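Local coordinates for protein ornithine carbamoyltransferase (PDB 3GD5) that probably catalyses the reversible transfer of the carbamoyl group from carbamoyl phosphate to ornithine, giving citrulline and phosphate in arginine biosynthesis, at residues R13-D21 against P127-P138; A44-F55 against M70-L80. All blocks are in the same frame, centred on the assembly; numbering follows the deposited sequence.

Contact 1. Residues R13-D21 against P127-P138; sequences RPDLLSLDD and PVINALTDHEHP
The outer edge of the parallel sheet in the carbamoyl-phosphate domain, at strand 128-130, is met by the loop that precedes helix 24-39, with Leu16 and Ile129 forming a single beta bridge. Leu16 N donates to Val128 O (3.1 Å), and Leu16 O takes the N-H of Asn130. Asp15 lengthens this pairing with its side chain: OD1 accepts from Val128 N at 2.9 Å, on the anti side of the carboxylate and somewhat out of its plane. At the other end Asn130, with CG anti to the backbone N (chi1 174°), swings its amide across to the loop, where ND2 donates to Leu17 O at 2.9 Å almost within the amide plane. Gln114 of helix 114-124 also bonds to Leu17 O.

Past the corner at Ala131 the chain returns, and the carboxylate of Glu136 grips the start of the 3-10 turn 19-21 with both oxygens. Ser18 OG donates to the syn lone pair of OE1 (2.7 Å), while Leu19 N points straight at OE2 (2.7 Å, 172°), also on the syn side though tilted from the carboxylate plane. Ser172 OG is a further partner of OE2, so three groups hold this buried carboxylate and fix its rotation. The Pro138 ring slides past Leu16, its CB 4.2 Å from Leu16 CG, and the same CB lies 4.1 Å from Leu19 CD1. On the Val128 side, Leu17 CD1 packs on Val128 CG1 at 4.2 Å.

His137 and Pro138, the latter opening helix 138-152, belong by similarity to the carbamoyl phosphate site; a loop laid along an edge strand thus backs the strand-to-helix turn of that site in this carbamoyltransferase domain.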
loop_
_atom_site.group_PDB
_atom_site.type_symbol
_atom_site.label_atom_id
_atom_site.label_comp_id
_atom_site.label_asym_id
_atom_site.label_seq_id
_atom_site.Cartn_x
_atom_site.Cartn_y
_atom_site.Cartn_z
ATOM N N ARG A 13 17.826 -30.272 -25.980
ATOM C CA ARG A 13 16.461 -29.955 -26.358
ATOM C C ARG A 13 16.411 -28.428 -26.397
ATOM O O ARG A 13 17.351 -27.762 -25.962
ATOM C CB ARG A 13 15.487 -30.456 -25.308
ATOM C CG ARG A 13 15.472 -31.949 -25.134
ATOM C CD ARG A 13 14.271 -32.336 -24.308
ATOM N NE ARG A 13 14.332 -33.731 -23.903
ATOM C CZ ARG A 13 13.425 -34.322 -23.133
ATOM N NH1 ARG A 13 12.377 -33.637 -22.685
ATOM N NH2 ARG A 13 13.573 -35.599 -22.800
ATOM N N PRO A 14 15.316 -27.854 -26.909
ATOM C CA PRO A 14 15.191 -26.395 -26.985
ATOM C C PRO A 14 15.219 -25.683 -25.631
ATOM O O PRO A 14 15.852 -24.638 -25.489
ATOM C CB PRO A 14 13.853 -26.199 -27.692
ATOM C CG PRO A 14 13.743 -27.427 -28.548
ATOM C CD PRO A 14 14.205 -28.513 -27.618
ATOM N N ASP A 15 14.545 -26.261 -24.640
ATOM C CA ASP A 15 14.450 -25.657 -23.315
ATOM C C ASP A 15 15.070 -26.451 -22.165
ATOM O O ASP A 15 15.454 -27.609 -22.318
ATOM C CB ASP A 15 12.974 -25.423 -22.983
ATOM C CG ASP A 15 12.191 -24.875 -24.160
ATOM O OD1 ASP A 15 12.513 -23.773 -24.636
ATOM O OD2 ASP A 15 11.249 -25.555 -24.615
ATOM N N LEU A 16 15.163 -25.797 -21.010
ATOM C CA LEU A 16 15.656 -26.418 -19.785
ATOM C C LEU A 16 14.647 -26.013 -18.728
ATOM O O LEU A 16 14.880 -25.077 -17.967
ATOM C CB LEU A 16 17.048 -25.909 -19.382
ATOM C CG LEU A 16 17.479 -26.417 -17.995
ATOM C CD1 LEU A 16 17.437 -27.945 -17.970
ATOM C CD2 LEU A 16 18.867 -25.920 -17.648
ATOM N N LEU A 17 13.519 -26.717 -18.716
ATOM C CA LEU A 17 12.415 -26.476 -17.789
ATOM C C LEU A 17 12.549 -27.329 -16.543
ATOM O O LEU A 17 12.171 -26.917 -15.446
ATOM C CB LEU A 17 11.091 -26.825 -18.465
ATOM C CG LEU A 17 10.451 -25.782 -19.374
ATOM C CD1 LEU A 17 11.519 -25.040 -20.145
ATOM C CD2 LEU A 17 9.449 -26.457 -20.292
ATOM N N SER A 18 13.079 -28.530 -16.746
ATOM C CA SER A 18 13.276 -29.513 -15.697
ATOM C C SER A 18 14.644 -30.125 -15.910
ATOM O O SER A 18 15.119 -30.204 -17.044
ATOM C CB SER A 18 12.201 -30.598 -15.813
ATOM O OG SER A 18 12.595 -31.792 -15.165
ATOM N N LEU A 19 15.296 -30.543 -14.831
ATOM C CA LEU A 19 16.608 -31.148 -14.985
ATOM C C LEU A 19 16.440 -32.418 -15.826
ATOM O O LEU A 19 17.379 -32.881 -16.468
ATOM C CB LEU A 19 17.211 -31.497 -13.623
ATOM C CG LEU A 19 18.737 -31.671 -13.637
ATOM C CD1 LEU A 19 19.415 -30.370 -14.071
ATOM C CD2 LEU A 19 19.216 -32.047 -12.258
ATOM N N ASP A 20 15.228 -32.962 -15.831
ATOM C CA ASP A 20 14.943 -34.172 -16.587
ATOM C C ASP A 20 14.817 -33.910 -18.088
ATOM O O ASP A 20 14.392 -34.785 -18.843
ATOM C CB ASP A 20 13.669 -34.835 -16.065
ATOM C CG ASP A 20 13.615 -36.321 -16.386
ATOM O OD1 ASP A 20 14.690 -36.950 -16.481
ATOM O OD2 ASP A 20 12.499 -36.864 -16.523
ATOM N N ASP A 21 15.177 -32.704 -18.516
ATOM C CA ASP A 21 15.128 -32.358 -19.934
ATOM C C ASP A 21 16.477 -32.723 -20.516
ATOM O O ASP A 21 16.696 -32.648 -21.720
ATOM C CB ASP A 21 14.881 -30.857 -20.135
ATOM C CG ASP A 21 13.457 -30.455 -19.824
ATOM O OD1 ASP A 21 12.627 -31.356 -19.582
ATOM O OD2 ASP A 21 13.164 -29.242 -19.831
ATOM N N PRO A 127 14.189 -20.264 -26.872
ATOM C CA PRO A 127 14.631 -21.047 -25.714
ATOM C C PRO A 127 14.145 -20.482 -24.384
ATOM O O PRO A 127 14.268 -19.283 -24.126
ATOM C CB PRO A 127 16.151 -21.005 -25.828
ATOM C CG PRO A 127 16.388 -20.871 -27.303
ATOM C CD PRO A 127 15.332 -19.875 -27.718
ATOM N N VAL A 128 13.585 -21.345 -23.543
ATOM C CA VAL A 128 13.112 -20.932 -22.229
ATOM C C VAL A 128 13.844 -21.720 -21.147
ATOM O O VAL A 128 13.921 -22.950 -21.197
ATOM C CB VAL A 128 11.593 -21.143 -22.073
ATOM C CG1 VAL A 128 11.181 -20.902 -20.620
ATOM C CG2 VAL A 128 10.841 -20.193 -22.994
ATOM N N ILE A 129 14.386 -20.999 -20.170
ATOM C CA ILE A 129 15.128 -21.610 -19.082
ATOM C C ILE A 129 14.400 -21.400 -17.770
ATOM O O ILE A 129 13.911 -20.306 -17.487
ATOM C CB ILE A 129 16.532 -20.990 -18.969
ATOM C CG1 ILE A 129 17.289 -21.189 -20.281
ATOM C CG2 ILE A 129 17.288 -21.599 -17.799
ATOM C CD1 ILE A 129 18.487 -20.277 -20.433
ATOM N N ASN A 130 14.328 -22.451 -16.968
ATOM C CA ASN A 130 13.678 -22.380 -15.670
ATOM C C ASN A 130 14.647 -21.727 -14.690
ATOM O O ASN A 130 15.640 -22.336 -14.297
ATOM C CB ASN A 130 13.309 -23.790 -15.182
ATOM C CG ASN A 130 12.762 -23.792 -13.767
ATOM O OD1 ASN A 130 12.782 -22.772 -13.085
ATOM N ND2 ASN A 130 12.279 -24.944 -13.316
ATOM N N ALA A 131 14.354 -20.484 -14.309
ATOM C CA ALA A 131 15.188 -19.746 -13.373
ATOM C C ALA A 131 14.862 -20.223 -11.966
ATOM O O ALA A 131 15.693 -20.147 -11.063
ATOM C CB ALA A 131 14.923 -18.254 -13.498
ATOM N N LEU A 132 13.635 -20.704 -11.795
ATOM C CA LEU A 132 13.162 -21.231 -10.524
ATOM C C LEU A 132 11.637 -21.337 -10.525
ATOM O O LEU A 132 10.945 -20.418 -10.971
ATOM C CB LEU A 132 13.599 -20.320 -9.366
ATOM C CG LEU A 132 13.774 -20.951 -7.977
ATOM C CD1 LEU A 132 14.129 -19.875 -6.960
ATOM C CD2 LEU A 132 12.503 -21.660 -7.562
ATOM N N THR A 133 11.116 -22.468 -10.052
ATOM C CA THR A 133 9.671 -22.652 -9.935
ATOM C C THR A 133 9.425 -23.353 -8.608
ATOM O O THR A 133 10.368 -23.759 -7.921
ATOM C CB THR A 133 9.044 -23.525 -11.077
ATOM O OG1 THR A 133 9.530 -24.868 -10.984
ATOM C CG2 THR A 133 9.368 -22.946 -12.458
ATOM N N ASP A 134 8.165 -23.486 -8.234
ATOM C CA ASP A 134 7.845 -24.169 -6.987
ATOM C C ASP A 134 8.242 -25.645 -7.077
ATOM O O ASP A 134 8.494 -26.286 -6.059
ATOM C CB ASP A 134 6.346 -24.058 -6.690
ATOM C CG ASP A 134 5.942 -22.669 -6.199
ATOM O OD1 ASP A 134 4.733 -22.360 -6.237
ATOM O OD2 ASP A 134 6.825 -21.892 -5.763
ATOM N N HIS A 135 8.321 -26.163 -8.303
ATOM C CA HIS A 135 8.649 -27.562 -8.539
ATOM C C HIS A 135 10.131 -27.931 -8.677
ATOM O O HIS A 135 10.552 -28.974 -8.175
ATOM C CB HIS A 135 7.911 -28.056 -9.786
ATOM C CG HIS A 135 7.930 -29.542 -9.941
ATOM N ND1 HIS A 135 7.297 -30.389 -9.055
ATOM C CD2 HIS A 135 8.530 -30.337 -10.860
ATOM C CE1 HIS A 135 7.507 -31.640 -9.418
ATOM N NE2 HIS A 135 8.252 -31.638 -10.510
ATOM N N GLU A 136 10.916 -27.096 -9.358
ATOM C CA GLU A 136 12.335 -27.397 -9.567
ATOM C C GLU A 136 13.251 -26.178 -9.641
ATOM O O GLU A 136 12.795 -25.039 -9.702
ATOM C CB GLU A 136 12.515 -28.209 -10.859
ATOM C CG GLU A 136 12.810 -29.683 -10.649
ATOM C CD GLU A 136 13.204 -30.392 -11.933
ATOM O OE1 GLU A 136 12.316 -30.956 -12.602
ATOM O OE2 GLU A 136 14.403 -30.375 -12.281
ATOM N N HIS A 137 14.553 -26.442 -9.649
ATOM C CA HIS A 137 15.568 -25.398 -9.732
ATOM C C HIS A 137 16.789 -26.046 -10.388
ATOM O O HIS A 137 17.824 -26.256 -9.753
ATOM C CB HIS A 137 15.914 -24.881 -8.326
ATOM C CG HIS A 137 16.670 -23.588 -8.328
ATOM N ND1 HIS A 137 16.977 -22.903 -7.171
ATOM C CD2 HIS A 137 17.163 -22.847 -9.344
ATOM C CE1 HIS A 137 17.625 -21.792 -7.476
ATOM N NE2 HIS A 137 17.751 -21.734 -8.788
ATOM N N PRO A 138 16.670 -26.376 -11.680
ATOM C CA PRO A 138 17.704 -27.014 -12.503
ATOM C C PRO A 138 19.077 -26.353 -12.488
ATOM O O PRO A 138 20.095 -27.015 -12.260
ATOM C CB PRO A 138 17.093 -26.987 -13.901
ATOM C CG PRO A 138 15.634 -27.072 -13.629
ATOM C CD PRO A 138 15.459 -26.120 -12.479
#

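Contact 2. Residues A44-F55 against M70-L80; sequences ANLHGKVLGLVF and MYQLGGQVIDL
Leu73 O, at the end of helix 60-72, receives the N-H of Leu46 at 2.7 Å and a CA-H contact from Asn45, tying the loop before strand 50-55 to the helix end. The chain leaves the helix there through a Schellman motif at Gly74. Leu46 and Leu73 lie side by side, with Leu46 CD1 3.7 Å from Leu73 CD1. Ala44 CB touches the other branch, CD2, of Leu73. Met70 crosses Leu46 at about a right angle: SD sits 3.4 Å from Leu46 CD1. The bend at chi2 (54°) turns its chain so that CE reaches Lys49 O at 3.6 Å and also meets Leu51 CB. With an alanine at Met70 the SD and CE contacts go, which would probably open a gap beside Leu46 CD1 and Leu51 CB and leave the Leu46 side chain freer to turn.

After the type II turn from Leu46 to Lys49, strand 50-55 runs parallel to strand 76-79, joined by a ladder of backbone bonds from Gln76 N to Lys49 O through Leu80 N to Leu53 O. Val50 CG1 packs on Ile78 CG1 (3.6 Å), and on the opposite face Leu53 CD1 packs on Val77 CG1. Gly52 leaves room for Leu80, whose CD2 presses on its CA at 3.4 Å.

This is a beta-alpha-beta unit: strand 106-110 flanks strand 50-55 on its other edge, helix 293-312 packs on Leu51 and Leu73, and a second subunit packs against Val50, Ile78 and Leu80.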
loop_
_atom_site.group_PDB
_atom_site.type_symbol
_atom_site.label_atom_id
_atom_site.label_comp_id
_atom_site.label_asym_id
_atom_site.label_seq_id
_atom_site.Cartn_x
_atom_site.Cartn_y
_atom_site.Cartn_z
ATOM N N ALA A 44 32.783 -19.182 -25.620
ATOM C CA ALA A 44 31.499 -19.076 -26.302
ATOM C C ALA A 44 31.195 -17.597 -26.530
ATOM O O ALA A 44 31.899 -16.720 -26.025
ATOM C CB ALA A 44 30.403 -19.713 -25.467
ATOM N N ASN A 45 30.140 -17.317 -27.283
ATOM C CA ASN A 45 29.787 -15.935 -27.562
ATOM C C ASN A 45 28.370 -15.807 -28.083
ATOM O O ASN A 45 27.999 -16.473 -29.047
ATOM C CB ASN A 45 30.768 -15.358 -28.578
ATOM C CG ASN A 45 30.307 -14.047 -29.148
ATOM O OD1 ASN A 45 29.391 -14.000 -29.966
ATOM N ND2 ASN A 45 30.934 -12.966 -28.710
ATOM N N LEU A 46 27.585 -14.946 -27.444
ATOM C CA LEU A 46 26.197 -14.721 -27.841
ATOM C C LEU A 46 26.009 -13.280 -28.278
ATOM O O LEU A 46 24.951 -12.687 -28.063
ATOM C CB LEU A 46 25.246 -15.031 -26.680
ATOM C CG LEU A 46 25.231 -16.475 -26.179
ATOM C CD1 LEU A 46 24.201 -16.630 -25.058
ATOM C CD2 LEU A 46 24.891 -17.403 -27.336
ATOM N N HIS A 47 27.048 -12.720 -28.886
ATOM C CA HIS A 47 27.006 -11.349 -29.371
ATOM C C HIS A 47 25.819 -11.151 -30.306
ATOM O O HIS A 47 25.535 -11.995 -31.156
ATOM C CB HIS A 47 28.304 -11.004 -30.103
ATOM C CG HIS A 47 28.324 -9.619 -30.671
ATOM N ND1 HIS A 47 27.637 -9.274 -31.817
ATOM C CD2 HIS A 47 28.932 -8.488 -30.241
ATOM C CE1 HIS A 47 27.824 -7.989 -32.069
ATOM N NE2 HIS A 47 28.606 -7.490 -31.128
ATOM N N GLY A 48 25.121 -10.034 -30.132
ATOM C CA GLY A 48 23.969 -9.747 -30.962
ATOM C C GLY A 48 22.688 -10.323 -30.404
ATOM O O GLY A 48 21.614 -10.084 -30.952
ATOM N N LYS A 49 22.786 -11.082 -29.315
ATOM C CA LYS A 49 21.591 -11.675 -28.717
ATOM C C LYS A 49 21.194 -11.043 -27.383
ATOM O O LYS A 49 22.031 -10.513 -26.643
ATOM C CB LYS A 49 21.780 -13.182 -28.550
ATOM C CG LYS A 49 21.951 -13.902 -29.873
ATOM C CD LYS A 49 22.443 -15.324 -29.670
ATOM C CE LYS A 49 22.921 -15.930 -30.983
ATOM N NZ LYS A 49 21.838 -15.941 -32.003
ATOM N N VAL A 50 19.902 -11.106 -27.089
ATOM C CA VAL A 50 19.366 -10.534 -25.861
ATOM C C VAL A 50 18.602 -11.582 -25.074
ATOM O O VAL A 50 17.764 -12.305 -25.616
ATOM C CB VAL A 50 18.405 -9.351 -26.163
ATOM C CG1 VAL A 50 17.874 -8.749 -24.853
ATOM C CG2 VAL A 50 19.125 -8.295 -27.013
ATOM N N LEU A 51 18.895 -11.643 -23.785
ATOM C CA LEU A 51 18.238 -12.580 -22.895
ATOM C C LEU A 51 17.254 -11.776 -22.055
ATOM O O LEU A 51 17.609 -10.742 -21.479
ATOM C CB LEU A 51 19.278 -13.225 -21.990
ATOM C CG LEU A 51 18.984 -14.440 -21.110
ATOM C CD1 LEU A 51 19.539 -14.122 -19.749
ATOM C CD2 LEU A 51 17.512 -14.785 -21.034
ATOM N N GLY A 52 16.014 -12.241 -21.994
ATOM C CA GLY A 52 15.018 -11.552 -21.203
ATOM C C GLY A 52 14.823 -12.313 -19.910
ATOM O O GLY A 52 14.827 -13.551 -19.908
ATOM N N LEU A 53 14.672 -11.579 -18.813
ATOM C CA LEU A 53 14.469 -12.178 -17.504
ATOM C C LEU A 53 13.054 -11.853 -17.036
ATOM O O LEU A 53 12.737 -10.692 -16.791
ATOM C CB LEU A 53 15.461 -11.600 -16.497
ATOM C CG LEU A 53 16.935 -11.580 -16.898
ATOM C CD1 LEU A 53 17.711 -10.760 -15.878
ATOM C CD2 LEU A 53 17.475 -13.004 -16.974
ATOM N N VAL A 54 12.198 -12.863 -16.926
ATOM C CA VAL A 54 10.838 -12.624 -16.454
ATOM C C VAL A 54 10.643 -13.333 -15.121
ATOM O O VAL A 54 10.328 -14.521 -15.059
ATOM C CB VAL A 54 9.781 -13.095 -17.481
ATOM C CG1 VAL A 54 10.119 -14.459 -17.968
ATOM C CG2 VAL A 54 8.390 -13.091 -16.850
ATOM N N PHE A 55 10.867 -12.587 -14.049
ATOM C CA PHE A 55 10.738 -13.126 -12.706
ATOM C C PHE A 55 9.444 -12.665 -12.065
ATOM O O PHE A 55 9.299 -11.493 -11.716
ATOM C CB PHE A 55 11.918 -12.681 -11.838
ATOM C CG PHE A 55 13.264 -13.088 -12.380
ATOM C CD1 PHE A 55 13.371 -14.071 -13.371
ATOM C CD2 PHE A 55 14.427 -12.522 -11.871
ATOM C CE1 PHE A 55 14.615 -14.482 -13.842
ATOM C CE2 PHE A 55 15.684 -12.928 -12.334
ATOM C CZ PHE A 55 15.777 -13.912 -13.322
ATOM N N MET A 70 25.350 -13.813 -19.053
ATOM C CA MET A 70 25.103 -13.351 -20.413
ATOM C C MET A 70 26.105 -12.260 -20.812
ATOM O O MET A 70 26.554 -12.208 -21.960
ATOM C CB MET A 70 23.665 -12.841 -20.544
ATOM C CG MET A 70 23.257 -12.532 -21.980
ATOM S SD MET A 70 23.507 -13.932 -23.110
ATOM C CE MET A 70 22.429 -13.396 -24.505
ATOM N N TYR A 71 26.479 -11.392 -19.875
ATOM C CA TYR A 71 27.451 -10.350 -20.203
ATOM C C TYR A 71 28.817 -10.949 -20.557
ATOM O O TYR A 71 29.515 -10.445 -21.433
ATOM C CB TYR A 71 27.634 -9.373 -19.044
ATOM C CG TYR A 71 26.504 -8.391 -18.844
ATOM C CD1 TYR A 71 25.540 -8.178 -19.836
ATOM C CD2 TYR A 71 26.409 -7.660 -17.662
ATOM C CE1 TYR A 71 24.508 -7.253 -19.645
ATOM C CE2 TYR A 71 25.392 -6.741 -17.461
ATOM C CZ TYR A 71 24.450 -6.540 -18.446
ATOM O OH TYR A 71 23.457 -5.615 -18.228
ATOM N N GLN A 72 29.201 -12.022 -19.877
ATOM C CA GLN A 72 30.491 -12.637 -20.158
ATOM C C GLN A 72 30.485 -13.391 -21.478
ATOM O O GLN A 72 31.544 -13.719 -22.007
ATOM C CB GLN A 72 30.915 -13.553 -19.008
ATOM C CG GLN A 72 31.315 -12.760 -17.776
ATOM C CD GLN A 72 31.966 -13.599 -16.701
ATOM O OE1 GLN A 72 32.484 -13.068 -15.719
ATOM N NE2 GLN A 72 31.946 -14.908 -16.877
ATOM N N LEU A 73 29.292 -13.661 -22.000
ATOM C CA LEU A 73 29.145 -14.340 -23.277
ATOM C C LEU A 73 29.041 -13.289 -24.383
ATOM O O LEU A 73 28.950 -13.623 -25.564
ATOM C CB LEU A 73 27.898 -15.230 -23.273
ATOM C CG LEU A 73 28.011 -16.488 -22.399
ATOM C CD1 LEU A 73 26.687 -17.243 -22.384
ATOM C CD2 LEU A 73 29.120 -17.389 -22.941
ATOM N N GLY A 74 29.047 -12.017 -23.989
ATOM C CA GLY A 74 28.974 -10.934 -24.957
ATOM C C GLY A 74 27.576 -10.544 -25.420
ATOM O O GLY A 74 27.418 -9.854 -26.431
ATOM N N GLY A 75 26.553 -10.981 -24.694
ATOM C CA GLY A 75 25.203 -10.629 -25.092
ATOM C C GLY A 75 24.612 -9.564 -24.187
ATOM O O GLY A 75 25.274 -9.086 -23.249
ATOM N N GLN A 76 23.375 -9.177 -24.470
ATOM C CA GLN A 76 22.689 -8.189 -23.647
ATOM C C GLN A 76 21.597 -8.866 -22.827
ATOM O O GLN A 76 21.222 -10.007 -23.105
ATOM C CB GLN A 76 22.093 -7.070 -24.510
ATOM C CG GLN A 76 22.967 -5.815 -24.559
ATOM C CD GLN A 76 23.302 -5.282 -23.163
ATOM O OE1 GLN A 76 22.491 -5.373 -22.226
ATOM N NE2 GLN A 76 24.490 -4.714 -23.023
ATOM N N VAL A 77 21.089 -8.147 -21.827
ATOM C CA VAL A 77 20.060 -8.664 -20.933
ATOM C C VAL A 77 18.984 -7.615 -20.653
ATOM O O VAL A 77 19.288 -6.420 -20.533
ATOM C CB VAL A 77 20.691 -9.065 -19.572
ATOM C CG1 VAL A 77 19.620 -9.464 -18.585
ATOM C CG2 VAL A 77 21.696 -10.200 -19.776
ATOM N N ILE A 78 17.733 -8.057 -20.548
ATOM C CA ILE A 78 16.635 -7.144 -20.230
ATOM C C ILE A 78 15.705 -7.779 -19.202
ATOM O O ILE A 78 15.292 -8.934 -19.352
ATOM C CB ILE A 78 15.789 -6.780 -21.467
ATOM C CG1 ILE A 78 16.687 -6.220 -22.570
ATOM C CG2 ILE A 78 14.746 -5.719 -21.091
ATOM C CD1 ILE A 78 15.941 -5.865 -23.835
ATOM N N ASP A 79 15.386 -7.028 -18.150
ATOM C CA ASP A 79 14.484 -7.520 -17.115
ATOM C C ASP A 79 13.079 -7.121 -17.554
ATOM O O ASP A 79 12.821 -5.942 -17.786
ATOM C CB ASP A 79 14.809 -6.871 -15.766
ATOM C CG ASP A 79 14.123 -7.569 -14.599
ATOM O OD1 ASP A 79 13.070 -8.208 -14.814
ATOM O OD2 ASP A 79 14.631 -7.473 -13.463
ATOM N N LEU A 80 12.186 -8.102 -17.686
ATOM C CA LEU A 80 10.804 -7.856 -18.107
ATOM C C LEU A 80 9.782 -8.211 -17.023
ATOM O O LEU A 80 10.141 -8.562 -15.895
ATOM C CB LEU A 80 10.466 -8.660 -19.369
ATOM C CG LEU A 80 11.324 -8.572 -20.635
ATOM C CD1 LEU A 80 11.643 -7.120 -20.972
ATOM C CD2 LEU A 80 12.588 -9.355 -20.428
#

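Overall arrangement
Both contacts belong to the four-stranded parallel sheet of the carbamoyl-phosphate domain, at its two outermost strands: contact 1 involves strand 128-130, and contact 2 pairs strand 76-79 with strand 50-55. Strand 106-110 lies between them. Their centres are about 17 Å apart, yet they touch, with Ala131 CB 3.8 Å from Phe55 CE1. Along the chain, contact 2 is nested inside the loop that contact 1 closes. The two converge on the probable carbamoyl phosphate site: the side chain of Phe55 comes within about 4 Å of those of Arg110 and Thr62, that of Asn130 within about 6 Å of Arg110's, and contact 1 itself contains His137 and Pro138.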